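Cytochrome c7 (Geobacter sulfurreducens, PDB 3H34) binds heme c groups covalently and probably transfers electrons as a small multiheme cytochrome c7 of the cytochrome c3 family. Local coordinates at residues V3-S8 with A12-H17. Numbering follows the deposited sequence.
With HEM (protoporphyrin IX containing Fe), chain B.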
loop_
_atom_site.group_PDB
_atom_site.type_symbol
_atom_site.label_atom_id
_atom_site.label_comp_id
_atom_site.label_asym_id
_atom_site.label_seq_id
_atom_site.Cartn_x
_atom_site.Cartn_y
_atom_site.Cartn_z
ATOM N N VAL A 3 -3.064 -4.203 10.446
ATOM C CA VAL A 3 -2.841 -5.067 9.298
ATOM C C VAL A 3 -4.139 -5.053 8.510
ATOM O O VAL A 3 -5.203 -5.381 9.039
ATOM C CB VAL A 3 -2.508 -6.513 9.714
ATOM C CG1 VAL A 3 -2.336 -7.383 8.474
ATOM C CG2 VAL A 3 -1.233 -6.530 10.542
ATOM N N ILE A 4 -4.046 -4.650 7.250
ATOM C CA ILE A 4 -5.212 -4.564 6.388
ATOM C C ILE A 4 -5.100 -5.547 5.236
ATOM O O ILE A 4 -4.053 -5.654 4.594
ATOM C CB ILE A 4 -5.357 -3.136 5.821
ATOM C CG1 ILE A 4 -5.460 -2.134 6.975
ATOM C CG2 ILE A 4 -6.580 -3.049 4.920
ATOM C CD1 ILE A 4 -5.402 -0.682 6.540
ATOM N N LEU A 5 -6.182 -6.276 4.986
ATOM C CA LEU A 5 -6.204 -7.245 3.902
ATOM C C LEU A 5 -6.980 -6.669 2.726
ATOM O O LEU A 5 -8.102 -6.182 2.889
ATOM C CB LEU A 5 -6.859 -8.546 4.362
ATOM C CG LEU A 5 -6.261 -9.226 5.598
ATOM C CD1 LEU A 5 -7.030 -10.510 5.879
ATOM C CD2 LEU A 5 -4.790 -9.528 5.378
ATOM N N PHE A 6 -6.370 -6.714 1.546
ATOM C CA PHE A 6 -7.004 -6.211 0.334
ATOM C C PHE A 6 -7.329 -7.335 -0.643
ATOM O O PHE A 6 -6.436 -7.867 -1.311
ATOM C CB PHE A 6 -6.095 -5.207 -0.382
ATOM C CG PHE A 6 -5.834 -3.952 0.396
ATOM C CD1 PHE A 6 -6.883 -3.131 0.796
ATOM C CD2 PHE A 6 -4.533 -3.583 0.715
ATOM C CE1 PHE A 6 -6.638 -1.954 1.505
ATOM C CE2 PHE A 6 -4.277 -2.411 1.422
ATOM C CZ PHE A 6 -5.333 -1.594 1.818
ATOM N N PRO A 7 -8.608 -7.727 -0.727
ATOM C CA PRO A 7 -8.998 -8.794 -1.655
ATOM C C PRO A 7 -8.696 -8.294 -3.068
ATOM O O PRO A 7 -8.822 -7.101 -3.339
ATOM C CB PRO A 7 -10.498 -8.933 -1.406
ATOM C CG PRO A 7 -10.639 -8.542 0.033
ATOM C CD PRO A 7 -9.743 -7.333 0.127
ATOM N N SER A 8 -8.294 -9.190 -3.963
ATOM C CA SER A 8 -7.967 -8.787 -5.327
ATOM C C SER A 8 -8.106 -9.925 -6.327
ATOM O O SER A 8 -7.830 -11.081 -6.010
ATOM C CB SER A 8 -6.536 -8.245 -5.377
ATOM O OG SER A 8 -6.148 -7.919 -6.699
ATOM N N ALA A 12 -4.878 -11.676 -3.127
ATOM C CA ALA A 12 -5.006 -10.797 -1.965
ATOM C C ALA A 12 -3.681 -10.151 -1.581
ATOM O O ALA A 12 -2.617 -10.757 -1.704
ATOM C CB ALA A 12 -5.566 -11.575 -0.778
ATOM N N VAL A 13 -3.757 -8.908 -1.117
ATOM C CA VAL A 13 -2.573 -8.170 -0.698
ATOM C C VAL A 13 -2.625 -7.958 0.808
ATOM O O VAL A 13 -3.633 -7.492 1.338
ATOM C CB VAL A 13 -2.505 -6.789 -1.386
ATOM C CG1 VAL A 13 -1.317 -5.992 -0.855
ATOM C CG2 VAL A 13 -2.403 -6.961 -2.891
ATOM N N THR A 14 -1.547 -8.312 1.499
ATOM C CA THR A 14 -1.490 -8.124 2.944
ATOM C C THR A 14 -0.686 -6.863 3.200
ATOM O O THR A 14 0.509 -6.804 2.893
ATOM C CB THR A 14 -0.823 -9.321 3.638
ATOM O OG1 THR A 14 -1.613 -10.495 3.414
ATOM C CG2 THR A 14 -0.711 -9.074 5.137
ATOM N N PHE A 15 -1.348 -5.859 3.766
ATOM C CA PHE A 15 -0.725 -4.567 4.021
ATOM C C PHE A 15 -0.451 -4.264 5.490
ATOM O O PHE A 15 -1.371 -4.123 6.302
ATOM C CB PHE A 15 -1.600 -3.470 3.398
ATOM C CG PHE A 15 -1.120 -2.068 3.662
ATOM C CD1 PHE A 15 0.191 -1.694 3.386
ATOM C CD2 PHE A 15 -1.992 -1.115 4.168
ATOM C CE1 PHE A 15 0.619 -0.381 3.611
ATOM C CE2 PHE A 15 -1.574 0.193 4.395
ATOM C CZ PHE A 15 -0.267 0.559 4.117
ATOM N N THR A 16 0.833 -4.161 5.819
ATOM C CA THR A 16 1.260 -3.865 7.179
ATOM C C THR A 16 1.163 -2.359 7.414
ATOM O O THR A 16 2.165 -1.647 7.451
ATOM C CB THR A 16 2.700 -4.358 7.412
ATOM O OG1 THR A 16 3.558 -3.816 6.403
ATOM C CG2 THR A 16 2.752 -5.883 7.348
ATOM N N HIS A 17 -0.075 -1.899 7.568
ATOM C CA HIS A 17 -0.410 -0.497 7.779
ATOM C C HIS A 17 0.394 0.182 8.889
ATOM O O HIS A 17 1.058 1.194 8.656
ATOM C CB HIS A 17 -1.908 -0.394 8.083
ATOM C CG HIS A 17 -2.415 1.008 8.212
ATOM N ND1 HIS A 17 -3.232 1.438 9.235
ATOM C CD2 HIS A 17 -2.254 2.081 7.396
ATOM C CE1 HIS A 17 -3.535 2.725 9.012
ATOM N NE2 HIS A 17 -2.966 3.163 7.906
HETATM C CHA HEM B . -6.486 3.167 6.248
HETATM C CHB HEM B . -5.008 6.328 9.606
HETATM C CHC HEM B . -0.524 6.211 7.717
HETATM C CHD HEM B . -2.237 3.694 3.958
HETATM C C1A HEM B . -6.426 3.971 7.376
HETATM C C2A HEM B . -7.570 4.244 8.221
HETATM C C3A HEM B . -7.157 5.164 9.121
HETATM C C4A HEM B . -5.782 5.466 8.846
HETATM C CMA HEM B . -8.003 5.781 10.224
HETATM C CAA HEM B . -8.982 3.693 8.065
HETATM C CBA HEM B . -9.189 2.379 8.795
HETATM C CGA HEM B . -10.581 1.816 8.587
HETATM O O1A HEM B . -10.904 1.430 7.443
HETATM O O2A HEM B . -11.354 1.765 9.567
HETATM C C1B HEM B . -3.666 6.589 9.340
HETATM C C2B HEM B . -2.867 7.514 10.117
HETATM C C3B HEM B . -1.600 7.453 9.621
HETATM C C4B HEM B . -1.628 6.514 8.516
HETATM C CMB HEM B . -3.373 8.420 11.244
HETATM C CAB HEM B . -0.394 8.271 10.089
HETATM C CBB HEM B . 0.041 7.999 11.525
HETATM C C1C HEM B . -0.601 5.436 6.572
HETATM C C2C HEM B . 0.512 5.281 5.643
HETATM C C3C HEM B . 0.030 4.599 4.574
HETATM C C4C HEM B . -1.380 4.352 4.837
HETATM C CMC HEM B . 1.914 5.859 5.814
HETATM C CAC HEM B . 0.762 4.272 3.264
HETATM C CBC HEM B . 2.117 3.585 3.407
HETATM C C1D HEM B . -3.561 3.384 4.257
HETATM C C2D HEM B . -4.386 2.570 3.404
HETATM C C3D HEM B . -5.557 2.380 4.058
HETATM C C4D HEM B . -5.449 3.061 5.328
HETATM C CMD HEM B . -4.005 2.039 2.015
HETATM C CAD HEM B . -6.781 1.679 3.506
HETATM C CBD HEM B . -7.735 2.676 2.856
HETATM C CGD HEM B . -8.963 2.013 2.262
HETATM O O1D HEM B . -9.851 2.738 1.773
HETATM O O2D HEM B . -9.042 0.767 2.283
HETATM N NA HEM B . -5.328 4.747 7.755
HETATM N NB HEM B . -2.904 6.005 8.321
HETATM N NC HEM B . -1.757 4.843 6.078
HETATM N ND HEM B . -4.222 3.695 5.448
HETATM FE FE HEM B . -3.540 4.798 6.920
#
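Ile4 pairs with Phe15 and Phe6 with Val13 as two antiparallel hydrogen-bonded pairs, the evidence being four N-H...O=C bonds, each at 161° or straighter. Leu5 and Thr14 form the non-hydrogen-bonded pair between them and put their side chains on the other face of this two-stranded hairpin. Phe6 runs along the heme-side face. Its CB rests against Val13 CB at 4.0 Å; CG lies anti to the carbonyl carbon (chi1 -65°), which lays the ring alongside Phe15, where CD2 lies against Phe15 CB and CE2 closes on that same atom at 3.5 Å. CZ then meets the heme methyl CMD at 3.9 Å, while CE1 comes to the propionate oxygen O2D at 3.7 Å, near the ring plane. The two phenyl planes are only 25° apart, but with centroids 6.0 Å apart they barely overlap; Phe41 stacks on the Phe6 ring. With an alanine in place of Phe6, a gap would probably open between Phe15 and the heme methyl, and Phe41 would lose its stacking partner. Phe15 CE2 touches the heme meso carbon CHD at 3.6 Å, and Ile4 CD1 sits over one face of the His17 imidazole, toward its rim, 4.2 Å from the centroid, a CH-pi contact. His17 NE2 binds the heme iron at 2.0 Å, as does His31. The hydrogen bond from His17 ND1 to Ala1 O fixes the imidazole's rotation and would probably make it somewhat more electron-donating to the iron.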